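Local coordinates for protein endonuclease and methylase LlaGI (PDB 5FFJ) that probably recognises and methylates DNA as the nuclease-deleted form of a Type ISP restriction-modification enzyme, with helicase-like ATPase, methyltransferase and specificity domains, at residues 1063-1068 and 1158-1163; 1080-1085 and 1134-1139. One frame throughout, in Å; residues are numbered along the deposited sequence.

Contact 1: 1063-1068 and 1158-1163; sequences TNRDAW and RFLNEN. With nucleotides of chain C.
The loop 1063-1065, which leads into a short helix with R1065 at its N-cap, runs past the irregular segment 1158-1163, nearest at T1063 and N1161, whose CA atoms lie 4.2 Å apart. One weak backbone bond joins them, from E1162 N to T1063 O (3.3 Å). A second bond comes from R1065. Its chain bends at chi3 (65°), and R1065 NH1 bonds to L1160 O at 3.0 Å. That oxygen lies in the guanidinium plane, but NH1 sits above the carbonyl plane, not on a lone pair. S1119 O takes R1065 NE, and S1121 OG binds both R1065 NH2 and E1162 OE1. This shared hydroxyl bridges two opposite charges that do not form a salt bridge. The CB of E1162 packs against N1064 CG at 3.4 Å. T1063 OG1 accepts from R1065 N (3.1 Å), an ST turn, and also bonds to D1066 OD1. On the DNA side, N1064 ND2 reaches OP2 of DA17 of chain C, and D1066 N bonds to OP1 of DG16 of chain C at 3.2 Å. An ST turn leads into a helix whose first backbone N-H, with the N1064 amide, meets DNA phosphates; this fits a DNA-backbone contact of the C-terminal specificity domain.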
ATOM      1  N   THR A1063       2.832 -19.707 -15.145  1.00 44.24           N
ATOM      2  CA  THR A1063       3.915 -20.245 -14.324  1.00 43.22           C
ATOM      3  C   THR A1063       3.887 -19.702 -12.896  1.00 56.27           C
ATOM      4  O   THR A1063       4.478 -20.290 -11.988  1.00 63.00           O
ATOM      5  CB  THR A1063       5.296 -19.917 -14.912  1.00 51.14           C
ATOM      6  OG1 THR A1063       5.685 -18.598 -14.508  1.00 48.86           O
ATOM      7  CG2 THR A1063       5.294 -20.010 -16.436  1.00 50.36           C
ATOM      8  N   ASN A1064       3.227 -18.557 -12.728  1.00 54.00           N
ATOM      9  CA  ASN A1064       3.101 -17.853 -11.446  1.00 51.86           C
ATOM     10  C   ASN A1064       4.432 -17.292 -10.918  1.00 48.54           C
ATOM     11  O   ASN A1064       4.467 -16.679  -9.852  1.00 55.76           O
ATOM     12  CB  ASN A1064       2.461 -18.766 -10.384  1.00 49.02           C
ATOM     13  CG  ASN A1064       0.935 -18.695 -10.391  1.00 50.77           C
ATOM     14  OD1 ASN A1064       0.298 -18.773 -11.444  1.00 47.98           O
ATOM     15  ND2 ASN A1064       0.343 -18.525  -9.207  1.00 56.91           N
ATOM     16  N   ARG A1065       5.515 -17.474 -11.669  1.00 47.36           N
ATOM     17  CA  ARG A1065       6.825 -16.954 -11.274  1.00 51.33           C
ATOM     18  C   ARG A1065       7.675 -16.675 -12.515  1.00 53.89           C
ATOM     19  O   ARG A1065       8.725 -17.284 -12.719  1.00 61.67           O
ATOM     20  CB  ARG A1065       7.536 -17.935 -10.330  1.00 54.36           C
ATOM     21  CG  ARG A1065       7.535 -19.389 -10.788  1.00 55.15           C
ATOM     22  CD  ARG A1065       8.168 -20.293  -9.737  1.00 55.06           C
ATOM     23  NE  ARG A1065       7.389 -20.340  -8.498  1.00 64.12           N
ATOM     24  CZ  ARG A1065       6.460 -21.251  -8.212  1.00 54.70           C
ATOM     25  NH1 ARG A1065       6.167 -22.216  -9.077  1.00 48.62           N
ATOM     26  NH2 ARG A1065       5.818 -21.196  -7.052  1.00 56.82           N
ATOM     27  N   ASP A1066       7.210 -15.733 -13.334  1.00 49.71           N
ATOM     28  CA  ASP A1066       7.820 -15.452 -14.632  1.00 58.68           C
ATOM     29  C   ASP A1066       9.271 -14.982 -14.526  1.00 49.50           C
ATOM     30  O   ASP A1066      10.116 -15.393 -15.322  1.00 40.54           O
ATOM     31  CB  ASP A1066       6.995 -14.399 -15.385  1.00 42.07           C
ATOM     32  CG  ASP A1066       5.683 -14.954 -15.928  1.00 59.47           C
ATOM     33  OD1 ASP A1066       5.483 -16.188 -15.892  1.00 50.32           O
ATOM     34  OD2 ASP A1066       4.853 -14.150 -16.405  1.00 66.60           O
ATOM     35  N   ALA A1067       9.561 -14.120 -13.555  1.00 24.50           N
ATOM     36  CA  ALA A1067      10.899 -13.546 -13.429  1.00 45.37           C
ATOM     37  C   ALA A1067      11.964 -14.630 -13.261  1.00 33.27           C
ATOM     38  O   ALA A1067      13.073 -14.508 -13.782  1.00 50.56           O
ATOM     39  CB  ALA A1067      10.956 -12.571 -12.262  1.00 42.02           C
ATOM     40  N   TRP A1068      11.616 -15.691 -12.540  1.00 42.92           N
ATOM     41  CA  TRP A1068      12.535 -16.798 -12.302  1.00 44.57           C
ATOM     42  C   TRP A1068      12.528 -17.789 -13.458  1.00 49.47           C
ATOM     43  O   TRP A1068      13.579 -18.205 -13.945  1.00 59.44           O
ATOM     44  CB  TRP A1068      12.170 -17.531 -11.010  1.00 46.02           C
ATOM     45  CG  TRP A1068      12.335 -16.716  -9.764  1.00 53.01           C
ATOM     46  CD1 TRP A1068      11.415 -15.881  -9.200  1.00 58.65           C
ATOM     47  CD2 TRP A1068      13.490 -16.668  -8.918  1.00 48.77           C
ATOM     48  NE1 TRP A1068      11.928 -15.314  -8.058  1.00 64.39           N
ATOM     49  CE2 TRP A1068      13.200 -15.781  -7.864  1.00 55.76           C
ATOM     50  CE3 TRP A1068      14.742 -17.287  -8.955  1.00 52.57           C
ATOM     51  CZ2 TRP A1068      14.118 -15.498  -6.854  1.00 56.62           C
ATOM     52  CZ3 TRP A1068      15.650 -17.006  -7.952  1.00 51.28           C
ATOM     53  CH2 TRP A1068      15.334 -16.120  -6.916  1.00 47.15           C
ATOM     54  N   ARG A1158       6.433 -29.057 -14.353  1.00 47.09           N
ATOM     55  CA  ARG A1158       5.188 -29.204 -13.587  1.00 55.87           C
ATOM     56  C   ARG A1158       5.412 -28.707 -12.165  1.00 57.34           C
ATOM     57  O   ARG A1158       4.545 -28.081 -11.554  1.00 53.17           O
ATOM     58  CB  ARG A1158       4.710 -30.664 -13.565  1.00 39.61           C
ATOM     59  CG  ARG A1158       4.913 -31.442 -14.864  1.00 61.96           C
ATOM     60  CD  ARG A1158       4.193 -32.785 -14.809  1.00 54.54           C
ATOM     61  NE  ARG A1158       2.807 -32.692 -15.278  1.00 63.93           N
ATOM     62  CZ  ARG A1158       2.354 -33.183 -16.432  1.00 62.25           C
ATOM     63  NH1 ARG A1158       3.162 -33.828 -17.270  1.00 42.60           N
ATOM     64  NH2 ARG A1158       1.075 -33.036 -16.752  1.00 41.33           N
ATOM     65  N   PHE A1159       6.596 -29.018 -11.657  1.00 56.29           N
ATOM     66  CA  PHE A1159       7.125 -28.428 -10.443  1.00 52.39           C
ATOM     67  C   PHE A1159       7.778 -27.110 -10.847  1.00 67.65           C
ATOM     68  O   PHE A1159       8.525 -27.095 -11.817  1.00 68.45           O
ATOM     69  CB  PHE A1159       8.134 -29.378  -9.808  1.00 54.37           C
ATOM     70  CG  PHE A1159       8.293 -29.213  -8.333  1.00 62.48           C
ATOM     71  CD1 PHE A1159       8.660 -27.996  -7.787  1.00 64.72           C
ATOM     72  CD2 PHE A1159       8.114 -30.296  -7.491  1.00 69.94           C
ATOM     73  CE1 PHE A1159       8.827 -27.861  -6.424  1.00 72.18           C
ATOM     74  CE2 PHE A1159       8.279 -30.167  -6.131  1.00 62.94           C
ATOM     75  CZ  PHE A1159       8.636 -28.949  -5.595  1.00 66.13           C
ATOM     76  N   LEU A1160       7.496 -26.030 -10.113  1.00 58.27           N
ATOM     77  CA  LEU A1160       7.933 -24.648 -10.428  1.00 58.78           C
ATOM     78  C   LEU A1160       7.074 -23.959 -11.502  1.00 36.62           C
ATOM     79  O   LEU A1160       7.293 -22.781 -11.780  1.00 49.72           O
ATOM     80  CB  LEU A1160       9.412 -24.572 -10.857  1.00 51.38           C
ATOM     81  CG  LEU A1160      10.402 -24.183  -9.764  1.00 51.97           C
ATOM     82  CD1 LEU A1160      10.540 -25.308  -8.761  1.00 59.26           C
ATOM     83  CD2 LEU A1160      11.748 -23.836 -10.378  1.00 59.34           C
ATOM     84  N   ASN A1161       6.110 -24.662 -12.097  1.00 45.17           N
ATOM     85  CA  ASN A1161       5.048 -24.001 -12.879  1.00 48.99           C
ATOM     86  C   ASN A1161       3.688 -24.309 -12.270  1.00 46.15           C
ATOM     87  O   ASN A1161       3.258 -25.463 -12.249  1.00 47.03           O
ATOM     88  CB  ASN A1161       5.055 -24.425 -14.353  1.00 53.55           C
ATOM     89  CG  ASN A1161       6.240 -23.871 -15.120  1.00 48.39           C
ATOM     90  OD1 ASN A1161       7.200 -23.372 -14.534  1.00 52.41           O
ATOM     91  ND2 ASN A1161       6.173 -23.953 -16.444  1.00 42.47           N
ATOM     92  N   GLU A1162       3.016 -23.277 -11.772  1.00 48.97           N
ATOM     93  CA  GLU A1162       1.738 -23.449 -11.084  1.00 48.30           C
ATOM     94  C   GLU A1162       0.683 -24.091 -11.989  1.00 46.12           C
ATOM     95  O   GLU A1162      -0.122 -24.908 -11.539  1.00 52.19           O
ATOM     96  CB  GLU A1162       1.227 -22.101 -10.574  1.00 37.94           C
ATOM     97  CG  GLU A1162       0.069 -22.202  -9.595  1.00 33.05           C
ATOM     98  CD  GLU A1162       0.498 -22.679  -8.217  1.00 60.90           C
ATOM     99  OE1 GLU A1162       1.719 -22.754  -7.960  1.00 61.57           O
ATOM    100  OE2 GLU A1162      -0.389 -22.978  -7.387  1.00 58.38           O
ATOM    101  N   ASN A1163       0.696 -23.710 -13.263  1.00 32.59           N
ATOM    102  CA  ASN A1163      -0.250 -24.236 -14.242  1.00 48.02           C
ATOM    103  C   ASN A1163       0.408 -24.475 -15.597  1.00 48.59           C
ATOM    104  O   ASN A1163       0.645 -23.538 -16.358  1.00 56.95           O
ATOM    105  CB  ASN A1163      -1.435 -23.281 -14.400  1.00 53.30           C
ATOM    106  CG  ASN A1163      -2.628 -23.688 -13.558  1.00 59.78           C
ATOM    107  OD1 ASN A1163      -2.985 -23.008 -12.596  1.00 56.46           O
ATOM    108  ND2 ASN A1163      -3.258 -24.800 -13.924  1.00 61.82           N
TER
ATOM    109  P    DG C  16       4.320 -13.728 -11.884  1.00 55.08           P
ATOM    110  OP1  DG C  16       5.669 -13.800 -11.285  1.00 70.31           O
ATOM    111  OP2  DG C  16       3.932 -14.701 -12.931  1.00 50.13           O
ATOM    112  O5'  DG C  16       3.238 -13.809 -10.706  1.00 55.95           O
ATOM    113  C5'  DG C  16       1.952 -13.254 -10.926  1.00 54.16           C
ATOM    114  C4'  DG C  16       0.986 -13.563  -9.798  1.00 44.05           C
ATOM    115  O4'  DG C  16      -0.342 -13.171 -10.224  1.00 57.50           O
ATOM    116  C3'  DG C  16       0.812 -15.029  -9.455  1.00 47.25           C
ATOM    117  O3'  DG C  16       0.086 -15.176  -8.244  1.00 57.03           O
ATOM    118  C2'  DG C  16      -0.018 -15.473 -10.633  1.00 57.57           C
ATOM    119  C1'  DG C  16      -1.037 -14.335 -10.667  1.00 56.10           C
ATOM    120  N9   DG C  16      -1.619 -14.068 -11.973  1.00 47.77           N
ATOM    121  C8   DG C  16      -1.033 -14.217 -13.207  1.00 43.02           C
ATOM    122  N7   DG C  16      -1.823 -13.888 -14.196  1.00 48.10           N
ATOM    123  C5   DG C  16      -3.001 -13.497 -13.571  1.00 43.27           C
ATOM    124  C6   DG C  16      -4.220 -13.036 -14.119  1.00 42.83           C
ATOM    125  O6   DG C  16      -4.515 -12.875 -15.312  1.00 45.40           O
ATOM    126  N1   DG C  16      -5.154 -12.749 -13.125  1.00 52.26           N
ATOM    127  C2   DG C  16      -4.934 -12.892 -11.775  1.00 40.64           C
ATOM    128  N2   DG C  16      -5.948 -12.568 -10.962  1.00 46.38           N
ATOM    129  N3   DG C  16      -3.800 -13.322 -11.254  1.00 39.24           N
ATOM    130  C4   DG C  16      -2.885 -13.604 -12.206  1.00 52.94           C
ATOM    131  P    DA C  17       0.729 -15.859  -6.944  1.00 53.34           P
ATOM    132  OP1  DA C  17       1.851 -14.990  -6.519  1.00 47.83           O
ATOM    133  OP2  DA C  17       0.976 -17.292  -7.219  1.00 58.93           O
ATOM    134  O5'  DA C  17      -0.454 -15.756  -5.870  1.00 50.63           O
ATOM    135  C5'  DA C  17      -0.956 -14.470  -5.507  1.00 52.81           C
ATOM    136  C4'  DA C  17      -2.476 -14.429  -5.516  1.00 52.71           C
ATOM    137  O4'  DA C  17      -2.960 -14.662  -6.862  1.00 52.81           O
ATOM    138  C3'  DA C  17      -3.171 -15.463  -4.631  1.00 57.04           C
ATOM    139  O3'  DA C  17      -4.268 -14.852  -3.949  1.00 53.90           O
ATOM    140  C2'  DA C  17      -3.621 -16.532  -5.620  1.00 50.96           C
ATOM    141  C1'  DA C  17      -3.910 -15.706  -6.857  1.00 48.71           C
ATOM    142  N9   DA C  17      -3.777 -16.433  -8.104  1.00 49.61           N
ATOM    143  C8   DA C  17      -2.734 -17.225  -8.487  1.00 43.66           C
ATOM    144  N7   DA C  17      -2.874 -17.737  -9.682  1.00 47.85           N
ATOM    145  C5   DA C  17      -4.088 -17.235 -10.114  1.00 35.38           C
ATOM    146  C6   DA C  17      -4.801 -17.404 -11.305  1.00 38.13           C
ATOM    147  N6   DA C  17      -4.363 -18.162 -12.309  1.00 44.90           N
ATOM    148  N1   DA C  17      -5.984 -16.765 -11.423  1.00 52.08           N
ATOM    149  C2   DA C  17      -6.411 -16.008 -10.405  1.00 47.20           C
ATOM    150  N3   DA C  17      -5.824 -15.772  -9.236  1.00 42.16           N
ATOM    151  C4   DA C  17      -4.654 -16.424  -9.156  1.00 40.58           C
ATOM    152  P    DG C  15       4.487  -8.296 -17.242  1.00 54.37           P
ATOM    153  OP1  DG C  15       5.953  -8.224 -17.040  1.00 67.01           O
ATOM    154  OP2  DG C  15       3.952  -8.331 -18.622  1.00 56.63           O
ATOM    155  O5'  DG C  15       3.879  -9.553 -16.459  1.00 64.78           O
ATOM    156  C5'  DG C  15       4.715 -10.366 -15.633  1.00 59.70           C
ATOM    157  C4'  DG C  15       4.085 -10.580 -14.271  1.00 59.40           C
ATOM    158  O4'  DG C  15       2.765  -9.961 -14.252  1.00 54.16           O
ATOM    159  C3'  DG C  15       3.869 -12.044 -13.887  1.00 41.69           C
ATOM    160  O3'  DG C  15       4.117 -12.247 -12.481  1.00 49.11           O
ATOM    161  C2'  DG C  15       2.412 -12.275 -14.271  1.00 46.06           C
ATOM    162  C1'  DG C  15       1.781 -10.930 -13.947  1.00 47.49           C
ATOM    163  N9   DG C  15       0.559 -10.629 -14.703  1.00 44.33           N
ATOM    164  C8   DG C  15       0.429 -10.498 -16.067  1.00 53.19           C
ATOM    165  N7   DG C  15      -0.789 -10.213 -16.449  1.00 50.71           N
ATOM    166  C5   DG C  15      -1.513 -10.148 -15.265  1.00 44.74           C
ATOM    167  C6   DG C  15      -2.888  -9.877 -15.045  1.00 48.64           C
ATOM    168  O6   DG C  15      -3.768  -9.633 -15.884  1.00 45.33           O
ATOM    169  N1   DG C  15      -3.208  -9.909 -13.691  1.00 49.54           N
ATOM    170  C2   DG C  15      -2.314 -10.169 -12.678  1.00 45.37           C
ATOM    171  N2   DG C  15      -2.804 -10.156 -11.432  1.00 46.40           N
ATOM    172  N3   DG C  15      -1.028 -10.425 -12.870  1.00 52.31           N
ATOM    173  C4   DG C  15      -0.698 -10.399 -14.183  1.00 44.22           C
TER

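Contact 2: 1080-1085 and 1134-1139; sequences NVQIMI and TQFSHS
Aromatic and apolar packing carries this contact between helix 1074-1096 and the loop before strand 1141-1147. F1136 is its centre. Its CG stands anti to the backbone N (chi1 162°), and the ring turns to the helix. Q1082 covers one face. Q1082 CG makes a CH-pi contact 3.7 Å from the centroid of the F1136 ring, 17° off the ring normal. Beyond CG the chain is extended, so the amide runs on over the CD2 and CE2 side. The amide and ring planes are only 5° apart, a stacked pair. H1138 N lies over the opposite face, toward the rim.

The aliphatic contacts come from two branched side chains. V1081 CG1 meets F1136 CD1 obliquely at 3.6 Å. I1085 CD1 lies at the ring edge and touches F1136 CB at 3.8 Å. Apart from these, I1085 CG2 packs on the hydroxyl oxygen T1134 OG1 at 3.4 Å.

Polar bonds hold the surroundings. Q1082 NE2 gives a hydrogen bond to S1078 O, one turn back on the helix, which helps fix the amide flat over the ring. N1089 ND2 binds T1134 O. An alanine in place of F1136 would remove the ring, and would probably loosen the loop's hold on Q1082 and V1081. The chemistry implies that shape and stacking, rather than charge, join loop and helix here.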
ATOM      1  N   ASN A1080      19.125 -18.936 -13.129  1.00 61.05           N
ATOM      2  CA  ASN A1080      18.139 -18.440 -12.169  1.00 62.96           C
ATOM      3  C   ASN A1080      17.302 -19.555 -11.543  1.00 60.33           C
ATOM      4  O   ASN A1080      17.074 -19.560 -10.332  1.00 59.27           O
ATOM      5  CB  ASN A1080      17.208 -17.425 -12.840  1.00 54.53           C
ATOM      6  CG  ASN A1080      17.890 -16.097 -13.122  1.00 58.63           C
ATOM      7  OD1 ASN A1080      18.832 -15.706 -12.431  1.00 60.48           O
ATOM      8  ND2 ASN A1080      17.407 -15.392 -14.138  1.00 54.56           N
ATOM      9  N   VAL A1081      16.840 -20.490 -12.366  1.00 60.87           N
ATOM     10  CA  VAL A1081      16.047 -21.615 -11.878  1.00 44.59           C
ATOM     11  C   VAL A1081      16.829 -22.434 -10.850  1.00 57.46           C
ATOM     12  O   VAL A1081      16.265 -22.906  -9.865  1.00 56.61           O
ATOM     13  CB  VAL A1081      15.601 -22.531 -13.040  1.00 57.79           C
ATOM     14  CG1 VAL A1081      15.124 -23.889 -12.524  1.00 57.27           C
ATOM     15  CG2 VAL A1081      14.502 -21.857 -13.850  1.00 53.40           C
ATOM     16  N   GLN A1082      18.125 -22.602 -11.088  1.00 58.05           N
ATOM     17  CA  GLN A1082      18.971 -23.381 -10.190  1.00 62.66           C
ATOM     18  C   GLN A1082      19.135 -22.705  -8.829  1.00 64.32           C
ATOM     19  O   GLN A1082      19.143 -23.382  -7.802  1.00 71.84           O
ATOM     20  CB  GLN A1082      20.341 -23.627 -10.827  1.00 64.51           C
ATOM     21  CG  GLN A1082      20.337 -24.742 -11.869  1.00 59.79           C
ATOM     22  CD  GLN A1082      21.677 -24.911 -12.559  1.00 66.51           C
ATOM     23  OE1 GLN A1082      22.509 -25.711 -12.131  1.00 75.69           O
ATOM     24  NE2 GLN A1082      21.889 -24.161 -13.635  1.00 75.41           N
ATOM     25  N   ILE A1083      19.265 -21.381  -8.821  1.00 54.70           N
ATOM     26  CA  ILE A1083      19.308 -20.629  -7.568  1.00 50.25           C
ATOM     27  C   ILE A1083      18.084 -20.948  -6.719  1.00 58.19           C
ATOM     28  O   ILE A1083      18.206 -21.368  -5.569  1.00 67.10           O
ATOM     29  CB  ILE A1083      19.373 -19.101  -7.811  1.00 59.59           C
ATOM     30  CG1 ILE A1083      20.817 -18.643  -8.022  1.00 51.84           C
ATOM     31  CG2 ILE A1083      18.791 -18.324  -6.624  1.00 55.16           C
ATOM     32  CD1 ILE A1083      21.461 -19.153  -9.289  1.00 58.85           C
ATOM     33  N   MET A1084      16.904 -20.739  -7.295  1.00 69.42           N
ATOM     34  CA  MET A1084      15.652 -20.953  -6.580  1.00 63.92           C
ATOM     35  C   MET A1084      15.474 -22.409  -6.158  1.00 62.25           C
ATOM     36  O   MET A1084      15.038 -22.681  -5.039  1.00 62.37           O
ATOM     37  CB  MET A1084      14.469 -20.515  -7.442  1.00 58.07           C
ATOM     38  CG  MET A1084      13.116 -20.701  -6.775  1.00 54.01           C
ATOM     39  SD  MET A1084      11.778 -19.938  -7.710  1.00 58.81           S
ATOM     40  CE  MET A1084      10.351 -20.644  -6.893  1.00 62.14           C
ATOM     41  N   ILE A1085      15.807 -23.342  -7.046  1.00 55.66           N
ATOM     42  CA  ILE A1085      15.691 -24.760  -6.722  1.00 63.01           C
ATOM     43  C   ILE A1085      16.623 -25.116  -5.567  1.00 58.83           C
ATOM     44  O   ILE A1085      16.270 -25.925  -4.709  1.00 62.17           O
ATOM     45  CB  ILE A1085      15.996 -25.652  -7.945  1.00 55.31           C
ATOM     46  CG1 ILE A1085      14.830 -25.586  -8.935  1.00 49.73           C
ATOM     47  CG2 ILE A1085      16.232 -27.106  -7.515  1.00 56.83           C
ATOM     48  CD1 ILE A1085      15.018 -26.405 -10.197  1.00 46.00           C
ATOM     49  N   THR A1134      13.376 -31.209  -5.661  1.00 59.89           N
ATOM     50  CA  THR A1134      13.391 -31.325  -7.114  1.00 71.97           C
ATOM     51  C   THR A1134      14.789 -31.417  -7.690  1.00 73.16           C
ATOM     52  O   THR A1134      15.764 -30.985  -7.074  1.00 77.77           O
ATOM     53  CB  THR A1134      12.713 -30.126  -7.787  1.00 65.92           C
ATOM     54  OG1 THR A1134      13.320 -28.915  -7.328  1.00 78.65           O
ATOM     55  CG2 THR A1134      11.267 -30.097  -7.461  1.00 63.06           C
ATOM     56  N   GLN A1135      14.865 -31.977  -8.891  1.00 62.50           N
ATOM     57  CA  GLN A1135      16.062 -31.897  -9.703  1.00 75.18           C
ATOM     58  C   GLN A1135      15.860 -30.819 -10.755  1.00 70.88           C
ATOM     59  O   GLN A1135      14.746 -30.625 -11.247  1.00 70.56           O
ATOM     60  CB  GLN A1135      16.370 -33.240 -10.369  1.00 85.31           C
ATOM     61  CG  GLN A1135      16.996 -34.280  -9.449  1.00 88.25           C
ATOM     62  CD  GLN A1135      17.587 -35.444 -10.223  1.00110.30           C
ATOM     63  OE1 GLN A1135      17.308 -35.617 -11.410  1.00114.76           O
ATOM     64  NE2 GLN A1135      18.413 -36.245  -9.559  1.00103.35           N
ATOM     65  N   PHE A1136      16.930 -30.107 -11.087  1.00 73.42           N
ATOM     66  CA  PHE A1136      16.895 -29.172 -12.199  1.00 66.84           C
ATOM     67  C   PHE A1136      17.127 -29.924 -13.503  1.00 60.35           C
ATOM     68  O   PHE A1136      18.196 -30.497 -13.719  1.00 68.73           O
ATOM     69  CB  PHE A1136      17.939 -28.071 -12.033  1.00 64.20           C
ATOM     70  CG  PHE A1136      18.254 -27.349 -13.309  1.00 59.96           C
ATOM     71  CD1 PHE A1136      17.359 -26.439 -13.847  1.00 64.42           C
ATOM     72  CD2 PHE A1136      19.439 -27.592 -13.979  1.00 68.34           C
ATOM     73  CE1 PHE A1136      17.646 -25.779 -15.028  1.00 68.73           C
ATOM     74  CE2 PHE A1136      19.732 -26.936 -15.160  1.00 66.47           C
ATOM     75  CZ  PHE A1136      18.834 -26.030 -15.685  1.00 64.20           C
ATOM     76  N   SER A1137      16.113 -29.922 -14.362  1.00 63.88           N
ATOM     77  CA  SER A1137      16.189 -30.593 -15.654  1.00 60.01           C
ATOM     78  C   SER A1137      16.430 -29.574 -16.763  1.00 64.11           C
ATOM     79  O   SER A1137      15.506 -28.887 -17.195  1.00 65.38           O
ATOM     80  CB  SER A1137      14.904 -31.378 -15.929  1.00 70.16           C
ATOM     81  OG  SER A1137      14.519 -32.139 -14.797  1.00 72.31           O
ATOM     82  N   HIS A1138      17.674 -29.477 -17.220  1.00 60.39           N
ATOM     83  CA  HIS A1138      18.033 -28.514 -18.254  1.00 52.68           C
ATOM     84  C   HIS A1138      17.255 -28.761 -19.547  1.00 55.33           C
ATOM     85  O   HIS A1138      17.055 -27.846 -20.347  1.00 56.64           O
ATOM     86  CB  HIS A1138      19.535 -28.564 -18.533  1.00 62.38           C
ATOM     87  CG  HIS A1138      19.991 -27.558 -19.543  1.00 61.70           C
ATOM     88  ND1 HIS A1138      19.983 -27.808 -20.898  1.00 49.33           N
ATOM     89  CD2 HIS A1138      20.457 -26.295 -19.396  1.00 55.28           C
ATOM     90  CE1 HIS A1138      20.431 -26.744 -21.542  1.00 66.95           C
ATOM     91  NE2 HIS A1138      20.725 -25.812 -20.653  1.00 43.91           N
ATOM     92  N   SER A1139      16.816 -30.001 -19.740  1.00 49.66           N
ATOM     93  CA  SER A1139      16.060 -30.375 -20.930  1.00 47.52           C
ATOM     94  C   SER A1139      14.672 -29.737 -20.952  1.00 55.42           C
ATOM     95  O   SER A1139      14.013 -29.705 -21.992  1.00 50.84           O
ATOM     96  CB  SER A1139      15.926 -31.896 -21.012  1.00 40.43           C
ATOM     97  OG  SER A1139      15.229 -32.405 -19.888  1.00 75.18           O
TER

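From the N terminus, the chain first passes 1063-1068 and then enters helix 1074-1096, which carries 1080-1085. It continues through helix 1122-1129 to 1134-1139, where contact 2 closes the inner loop. Strands 1141-1147 and 1150-1155 follow, and 1158-1163 closes the outer loop at contact 1. Contact 2 is therefore nested inside contact 1. Their centres lie about 12 Å apart, and the two touch directly. F1159 packs on T1134, R1065 on M1084, and W1068 on both N1080 and M1084. Helix 1074-1096 thus links the DNA-contacting loop to the loop before strand 1141-1147, all within the specificity domain.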